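Local atomic coordinates of PelA (Pseudomonas aeruginosa, PDB entry 5TCB), a protein that probably cleaves the Pel biofilm polysaccharide with the glycoside hydrolase domain held in this chain, while the longer protein probably also acts as a deacetylase. Residues Trp216-Gly219 with His220-Leu224; Val261-Pro264 with Ala265-Leu269; Val209-Asp212 with Asp213-Trp216. All blocks are in the same frame, centred on the assembly; numbering follows the deposited sequence.

Interaction 1 (Trp216-Gly219 with His220-Leu224); sequences WLKG and HLDAL
His-220 lays the NE2-CD2 side of its imidazole over one face of the Trp-216 indole, one turn back along the same helix. CD2 sits 3.7 Å above the indole plane, offset toward the rim, and NE2 comes 3.6 Å from Trp-216 CZ2. The two planes make 53°, neither a stack nor an edge-to-face pair. Trp-216 swings its ring toward the following turn because CG lies anti to the backbone N (chi1 -178°), which brings the six-membered ring rather than the pyrrole under the histidine. A flat ring suits this place, since the imidazole also stacks on Phe-177.

On another side of the helix, Lys-218 and Asp-222 reach across each other. The lysine chain runs extended until it bends at chi4, and this turns NZ onto the syn lone pair of Asp-222 OD2 at 2.7 Å, a salt bridge. The other oxygen, OD1, pairs with Arg-225, so the carboxylate is gripped between two cations, which would probably stabilise its negative charge.

Leu-217 and Leu-221 form the inward stripe: CB of the first meets CD1 of the second at 4.1 Å, and both lean on Val-192. Gly-219, on the exposed side between the salt bridge and the ring pair, adds no side chain. Backbone bonds from Leu-221 N to Leu-217 O, and likewise from Asp-222 and Ala-223, mark a helix covering the outside of the (beta/alpha)8 barrel, against strand 187-192.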
loop_
_atom_site.group_PDB
_atom_site.type_symbol
_atom_site.label_atom_id
_atom_site.label_comp_id
_atom_site.label_asym_id
_atom_site.label_seq_id
_atom_site.Cartn_x
_atom_site.Cartn_y
_atom_site.Cartn_z
ATOM N N TRP A 216 -0.676 -19.885 -0.561
ATOM C CA TRP A 216 0.515 -19.278 0.034
ATOM C C TRP A 216 0.143 -18.178 1.022
ATOM O O TRP A 216 0.784 -18.028 2.072
ATOM C CB TRP A 216 1.424 -18.717 -1.055
ATOM C CG TRP A 216 2.705 -18.115 -0.509
ATOM C CD1 TRP A 216 3.877 -18.775 -0.257
ATOM C CD2 TRP A 216 2.938 -16.741 -0.149
ATOM N NE1 TRP A 216 4.816 -17.905 0.233
ATOM C CE2 TRP A 216 4.268 -16.651 0.309
ATOM C CE3 TRP A 216 2.152 -15.589 -0.166
ATOM C CZ2 TRP A 216 4.828 -15.458 0.746
ATOM C CZ3 TRP A 216 2.715 -14.396 0.266
ATOM C CH2 TRP A 216 4.043 -14.342 0.714
ATOM N N LEU A 217 -0.873 -17.381 0.691
ATOM C CA LEU A 217 -1.299 -16.322 1.594
ATOM C C LEU A 217 -1.869 -16.873 2.891
ATOM O O LEU A 217 -1.702 -16.253 3.943
ATOM C CB LEU A 217 -2.349 -15.460 0.909
ATOM C CG LEU A 217 -1.793 -14.522 -0.150
ATOM C CD1 LEU A 217 -2.936 -14.005 -0.999
ATOM C CD2 LEU A 217 -1.046 -13.356 0.489
ATOM N N LYS A 218 -2.537 -18.028 2.832
ATOM C CA LYS A 218 -3.319 -18.504 3.970
ATOM C C LYS A 218 -2.506 -18.496 5.259
ATOM O O LYS A 218 -2.973 -18.014 6.297
ATOM C CB LYS A 218 -3.855 -19.912 3.693
ATOM C CG LYS A 218 -4.732 -20.431 4.826
ATOM C CD LYS A 218 -5.654 -21.544 4.376
ATOM C CE LYS A 218 -6.736 -21.808 5.414
ATOM N NZ LYS A 218 -6.178 -21.997 6.783
ATOM N N GLY A 219 -1.297 -19.056 5.226
ATOM C CA GLY A 219 -0.513 -19.144 6.443
ATOM C C GLY A 219 -0.213 -17.784 7.036
ATOM O O GLY A 219 -0.274 -17.599 8.256
ATOM N N HIS A 220 0.122 -16.820 6.179
ATOM C CA HIS A 220 0.437 -15.476 6.653
ATOM C C HIS A 220 -0.816 -14.778 7.153
ATOM O O HIS A 220 -0.793 -14.108 8.191
ATOM C CB HIS A 220 1.095 -14.668 5.536
ATOM C CG HIS A 220 2.445 -15.185 5.150
ATOM N ND1 HIS A 220 3.532 -15.099 5.992
ATOM C CD2 HIS A 220 2.884 -15.792 4.022
ATOM C CE1 HIS A 220 4.585 -15.637 5.401
ATOM N NE2 HIS A 220 4.220 -16.062 4.202
ATOM N N LEU A 221 -1.926 -14.945 6.445
ATOM C CA LEU A 221 -3.140 -14.258 6.856
ATOM C C LEU A 221 -3.713 -14.884 8.113
ATOM O O LEU A 221 -4.204 -14.166 8.987
ATOM C CB LEU A 221 -4.154 -14.260 5.719
ATOM C CG LEU A 221 -3.722 -13.397 4.526
ATOM C CD1 LEU A 221 -4.813 -13.388 3.490
ATOM C CD2 LEU A 221 -3.390 -11.944 4.914
ATOM N N ASP A 222 -3.626 -16.217 8.238
ATOM C CA ASP A 222 -4.034 -16.864 9.481
ATOM C C ASP A 222 -3.271 -16.287 10.668
ATOM O O ASP A 222 -3.846 -16.054 11.738
ATOM C CB ASP A 222 -3.809 -18.376 9.398
ATOM C CG ASP A 222 -4.894 -19.097 8.616
ATOM O OD1 ASP A 222 -5.911 -18.468 8.247
ATOM O OD2 ASP A 222 -4.738 -20.314 8.389
ATOM N N ALA A 223 -1.971 -16.057 10.498
ATOM C CA ALA A 223 -1.163 -15.502 11.580
ATOM C C ALA A 223 -1.663 -14.116 11.971
ATOM O O ALA A 223 -1.899 -13.835 13.152
ATOM C CB ALA A 223 0.305 -15.447 11.155
ATOM N N LEU A 224 -1.843 -13.239 10.987
ATOM C CA LEU A 224 -2.335 -11.900 11.284
ATOM C C LEU A 224 -3.712 -11.951 11.933
ATOM O O LEU A 224 -3.991 -11.198 12.874
ATOM C CB LEU A 224 -2.371 -11.063 10.007
ATOM C CG LEU A 224 -1.004 -10.783 9.376
ATOM C CD1 LEU A 224 -1.198 -10.024 8.096
ATOM C CD2 LEU A 224 -0.068 -10.028 10.324
#

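Interaction 2 (Val261-Pro264 with Ala265-Leu269); sequences VSTP and ALDYL
Thr-263 and Asp-267 bond side chain to side chain across the turn that follows strand 258-262. The threonine hydroxyl OG1 donates to Asp-267 OD1 at 3.0 Å, meeting it nearly along its C-O axis, while the two side chains cross at about a right angle. With chi1 at 61°, OG1 stands between the backbone N and the carbonyl carbon and faces the aspartate, leaving CG2 to lie 3.9 Å from Tyr-268 CD2.

The tight part is the type I turn from Thr-263 to Leu-266, where Leu-266 N bonds Thr-263 O at 2.9 Å from above the carbonyl plane. Pro-264 suits the second position because its ring fixes phi near the value needed. Leu-266 folds back over the turn, its CD2 3.2 Å from Pro-264 O and its CD1 4.0 Å from Ser-262 CB.

Farther from the turn the two limbs diverge, and a water bridges them: it accepts from Ser-262 OG at 2.7 Å and donates to Tyr-268 O at 2.7 Å. Ala-265 and Asp-267 lie on the exposed side, whereas the tyrosine's OH bonds Arg-242. Buried Ser-262 and Thr-263 thus have their hydroxyl protons committed, one to a water and one to a carboxylate, which should fix the rotation of both hydroxyls.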
loop_
_atom_site.group_PDB
_atom_site.type_symbol
_atom_site.label_atom_id
_atom_site.label_comp_id
_atom_site.label_asym_id
_atom_site.label_seq_id
_atom_site.Cartn_x
_atom_site.Cartn_y
_atom_site.Cartn_z
ATOM N N VAL A 261 -12.877 -2.965 -3.878
ATOM C CA VAL A 261 -12.876 -3.652 -5.160
ATOM C C VAL A 261 -12.883 -2.580 -6.234
ATOM O O VAL A 261 -13.863 -1.840 -6.381
ATOM C CB VAL A 261 -14.067 -4.600 -5.297
ATOM C CG1 VAL A 261 -13.928 -5.419 -6.580
ATOM C CG2 VAL A 261 -14.197 -5.493 -4.036
ATOM N N SER A 262 -11.787 -2.472 -6.976
ATOM C CA SER A 262 -11.610 -1.318 -7.850
ATOM C C SER A 262 -10.819 -1.740 -9.088
ATOM O O SER A 262 -10.772 -2.921 -9.437
ATOM C CB SER A 262 -10.953 -0.177 -7.055
ATOM O OG SER A 262 -11.010 1.025 -7.782
ATOM N N THR A 263 -10.246 -0.774 -9.778
ATOM C CA THR A 263 -9.438 -0.956 -10.979
ATOM C C THR A 263 -7.963 -0.849 -10.640
ATOM O O THR A 263 -7.586 -0.194 -9.661
ATOM C CB THR A 263 -9.776 0.122 -12.016
ATOM O OG1 THR A 263 -9.481 1.407 -11.454
ATOM C CG2 THR A 263 -11.243 0.052 -12.427
ATOM N N PRO A 264 -7.085 -1.424 -11.463
ATOM C CA PRO A 264 -5.644 -1.391 -11.141
ATOM C C PRO A 264 -5.027 -0.005 -11.150
ATOM O O PRO A 264 -3.983 0.191 -10.516
ATOM C CB PRO A 264 -5.031 -2.281 -12.230
ATOM C CG PRO A 264 -6.024 -2.223 -13.376
ATOM C CD PRO A 264 -7.361 -2.157 -12.712
ATOM N N ALA A 265 -5.615 0.955 -11.862
ATOM C CA ALA A 265 -5.142 2.328 -11.828
ATOM C C ALA A 265 -5.614 3.078 -10.591
ATOM O O ALA A 265 -5.056 4.138 -10.281
ATOM C CB ALA A 265 -5.611 3.073 -13.078
ATOM N N LEU A 266 -6.578 2.529 -9.859
ATOM C CA LEU A 266 -7.133 3.173 -8.672
ATOM C C LEU A 266 -7.590 4.588 -9.012
ATOM O O LEU A 266 -7.295 5.573 -8.314
ATOM C CB LEU A 266 -6.151 3.156 -7.499
ATOM C CG LEU A 266 -5.907 1.834 -6.768
ATOM C CD1 LEU A 266 -7.186 1.054 -6.494
ATOM C CD2 LEU A 266 -4.900 0.990 -7.517
ATOM N N ASP A 267 -8.357 4.666 -10.101
ATOM C CA ASP A 267 -8.895 5.913 -10.619
ATOM C C ASP A 267 -10.417 5.870 -10.693
ATOM O O ASP A 267 -11.024 6.527 -11.543
ATOM C CB ASP A 267 -8.298 6.207 -11.991
ATOM C CG ASP A 267 -8.643 5.149 -13.031
ATOM O OD1 ASP A 267 -9.287 4.131 -12.689
ATOM O OD2 ASP A 267 -8.236 5.321 -14.204
ATOM N N TYR A 268 -11.026 5.102 -9.786
ATOM C CA TYR A 268 -12.418 4.684 -9.871
ATOM C C TYR A 268 -13.002 4.652 -8.478
ATOM O O TYR A 268 -12.338 4.219 -7.535
ATOM C CB TYR A 268 -12.503 3.295 -10.525
ATOM C CG TYR A 268 -13.855 2.566 -10.492
ATOM C CD1 TYR A 268 -14.982 3.073 -11.119
ATOM C CD2 TYR A 268 -13.953 1.318 -9.904
ATOM C CE1 TYR A 268 -16.198 2.357 -11.115
ATOM C CE2 TYR A 268 -15.132 0.604 -9.889
ATOM C CZ TYR A 268 -16.248 1.100 -10.505
ATOM O OH TYR A 268 -17.404 0.360 -10.491
ATOM N N LEU A 269 -14.258 5.087 -8.350
ATOM C CA LEU A 269 -14.958 4.992 -7.073
ATOM C C LEU A 269 -15.466 3.555 -6.919
ATOM O O LEU A 269 -16.639 3.241 -7.117
ATOM C CB LEU A 269 -16.065 6.032 -6.998
ATOM C CG LEU A 269 -15.651 7.445 -6.614
ATOM C CD1 LEU A 269 -16.799 8.410 -6.843
ATOM C CD2 LEU A 269 -15.195 7.476 -5.142
HETATM O O HOH W 1 -9.842 3.398 -7.115
#

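Interaction 3 (Val209-Asp212 with Asp213-Trp216); sequences VPQD and DRDW
Arg-214 curls back from the first turn of helix 211-226 toward Val-209 and Gln-211. Its CB lies 3.5 Å from Gln-211 O, and CG passes 4.0 Å from Val-209 CG1, apolar stem against apolar branch. The chain then bends at chi3 (-60°), which carries NE to the neighbourhood of the Gln-211 amide and lays the guanidinium with one face over Gln-211 CA. At the tip the two nitrogens part. Arg-214 NH1 comes 2.7 Å from Val-209 O and makes a weak hydrogen bond to Ile-195 O. Arg-214 NH2 donates to Gln-211 OE1 at 2.8 Å. That donor approaches from above the amide plane, with amide and guanidinium turned 71° apart. Gln-211 meets it by bending at chi2. A long, many-armed cation fits here because it can serve the Gln-211 amide and, weakly, Ile-195 O together.

Pro-210 holds the N-cap position, where its lack of an N-H costs the helix no bond; its O accepts from Arg-214 N and, weakly, from Asp-213 N. Asp-212, Asp-213 and Asp-215 follow, acidic residues probably favourable beside the positive end of the helix dipole. Asp-212 OD1 and Asp-213 OD1, however, are like charges 3.0 Å apart, the poorly ordered Asp-212 being less certain in position.

This corner joins strand 205-208 to helix 211-226. Val-209 is buried on Ser-194 and backbone-bonded to His-196, both in the connection between strands 187-192 and 197-200.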
loop_
_atom_site.group_PDB
_atom_site.type_symbol
_atom_site.label_atom_id
_atom_site.label_comp_id
_atom_site.label_asym_id
_atom_site.label_seq_id
_atom_site.Cartn_x
_atom_site.Cartn_y
_atom_site.Cartn_z
ATOM N N VAL A 209 -7.643 -14.825 -8.669
ATOM C CA VAL A 209 -6.420 -15.133 -7.948
ATOM C C VAL A 209 -6.236 -16.643 -8.011
ATOM O O VAL A 209 -7.155 -17.376 -7.617
ATOM C CB VAL A 209 -6.486 -14.620 -6.502
ATOM C CG1 VAL A 209 -5.288 -15.056 -5.718
ATOM C CG2 VAL A 209 -6.592 -13.102 -6.497
ATOM N N PRO A 210 -5.102 -17.148 -8.508
ATOM C CA PRO A 210 -4.916 -18.603 -8.587
ATOM C C PRO A 210 -4.938 -19.255 -7.213
ATOM O O PRO A 210 -4.509 -18.671 -6.217
ATOM C CB PRO A 210 -3.540 -18.754 -9.250
ATOM C CG PRO A 210 -3.283 -17.435 -9.922
ATOM C CD PRO A 210 -3.961 -16.412 -9.083
ATOM N N GLN A 211 -5.448 -20.489 -7.172
ATOM C CA GLN A 211 -5.559 -21.195 -5.900
ATOM C C GLN A 211 -4.227 -21.221 -5.162
ATOM O O GLN A 211 -4.180 -21.031 -3.942
ATOM C CB GLN A 211 -6.063 -22.623 -6.124
ATOM C CG GLN A 211 -6.515 -23.294 -4.852
ATOM C CD GLN A 211 -7.699 -22.598 -4.222
ATOM O OE1 GLN A 211 -8.616 -22.158 -4.915
ATOM N NE2 GLN A 211 -7.681 -22.482 -2.901
ATOM N N ASP A 212 -3.129 -21.439 -5.890
ATOM C CA ASP A 212 -1.832 -21.559 -5.233
ATOM C C ASP A 212 -1.407 -20.244 -4.601
ATOM O O ASP A 212 -0.683 -20.252 -3.602
ATOM C CB ASP A 212 -0.773 -22.057 -6.221
ATOM C CG ASP A 212 -0.479 -21.061 -7.321
ATOM O OD1 ASP A 212 0.458 -20.254 -7.157
ATOM O OD2 ASP A 212 -1.179 -21.090 -8.353
ATOM N N ASP A 213 -1.832 -19.109 -5.167
ATOM C CA ASP A 213 -1.615 -17.827 -4.506
ATOM C C ASP A 213 -2.390 -17.742 -3.197
ATOM O O ASP A 213 -1.862 -17.259 -2.192
ATOM C CB ASP A 213 -2.020 -16.680 -5.434
ATOM C CG ASP A 213 -1.039 -16.466 -6.564
ATOM O OD1 ASP A 213 -0.147 -17.320 -6.746
ATOM O OD2 ASP A 213 -1.171 -15.453 -7.280
ATOM N N ARG A 214 -3.656 -18.166 -3.193
ATOM C CA ARG A 214 -4.409 -18.161 -1.943
ATOM C C ARG A 214 -3.815 -19.146 -0.943
ATOM O O ARG A 214 -3.780 -18.869 0.262
ATOM C CB ARG A 214 -5.884 -18.474 -2.211
ATOM C CG ARG A 214 -6.704 -17.246 -2.622
ATOM C CD ARG A 214 -8.214 -17.517 -2.606
ATOM N NE ARG A 214 -8.589 -18.595 -3.514
ATOM C CZ ARG A 214 -8.823 -18.443 -4.815
ATOM N NH1 ARG A 214 -8.718 -17.248 -5.383
ATOM N NH2 ARG A 214 -9.162 -19.492 -5.554
ATOM N N ASP A 215 -3.329 -20.292 -1.422
ATOM C CA ASP A 215 -2.703 -21.256 -0.518
ATOM C C ASP A 215 -1.491 -20.644 0.179
ATOM O O ASP A 215 -1.284 -20.853 1.381
ATOM C CB ASP A 215 -2.288 -22.515 -1.283
ATOM C CG ASP A 215 -3.479 -23.354 -1.742
ATOM O OD1 ASP A 215 -4.609 -23.114 -1.263
ATOM O OD2 ASP A 215 -3.280 -24.277 -2.570
ATOM N N TRP A 216 -0.676 -19.885 -0.561
ATOM C CA TRP A 216 0.515 -19.278 0.034
ATOM C C TRP A 216 0.143 -18.178 1.022
ATOM O O TRP A 216 0.784 -18.028 2.072
ATOM C CB TRP A 216 1.424 -18.717 -1.055
ATOM C CG TRP A 216 2.705 -18.115 -0.509
ATOM C CD1 TRP A 216 3.877 -18.775 -0.257
ATOM C CD2 TRP A 216 2.938 -16.741 -0.149
ATOM N NE1 TRP A 216 4.816 -17.905 0.233
ATOM C CE2 TRP A 216 4.268 -16.651 0.309
ATOM C CE3 TRP A 216 2.152 -15.589 -0.166
ATOM C CZ2 TRP A 216 4.828 -15.458 0.746
ATOM C CZ3 TRP A 216 2.715 -14.396 0.266
ATOM C CH2 TRP A 216 4.043 -14.342 0.714
#

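Overall arrangement
Interactions 3 and 1 are successive pieces of one helix, 211-226: residues 209-216 start it and residues 216-224 continue it, with Trp-216 common to both and their centres about 11 Å apart. Interaction 2 follows the C-terminal end of strand 258-262, the last of the (beta/alpha)8 barrel, the end where such barrels usually carry their active sites, though no catalytic residue is identified among these segments. Its centre lies about 25 Å from that of interaction 1 and about 22 Å from that of interaction 3, the nearest atoms about 14 and 11 Å away respectively. Strand 205-208 connects the two regions: it leads into interaction 3 and carries Tyr-206, which touches Thr-263 and Pro-264 of interaction 2.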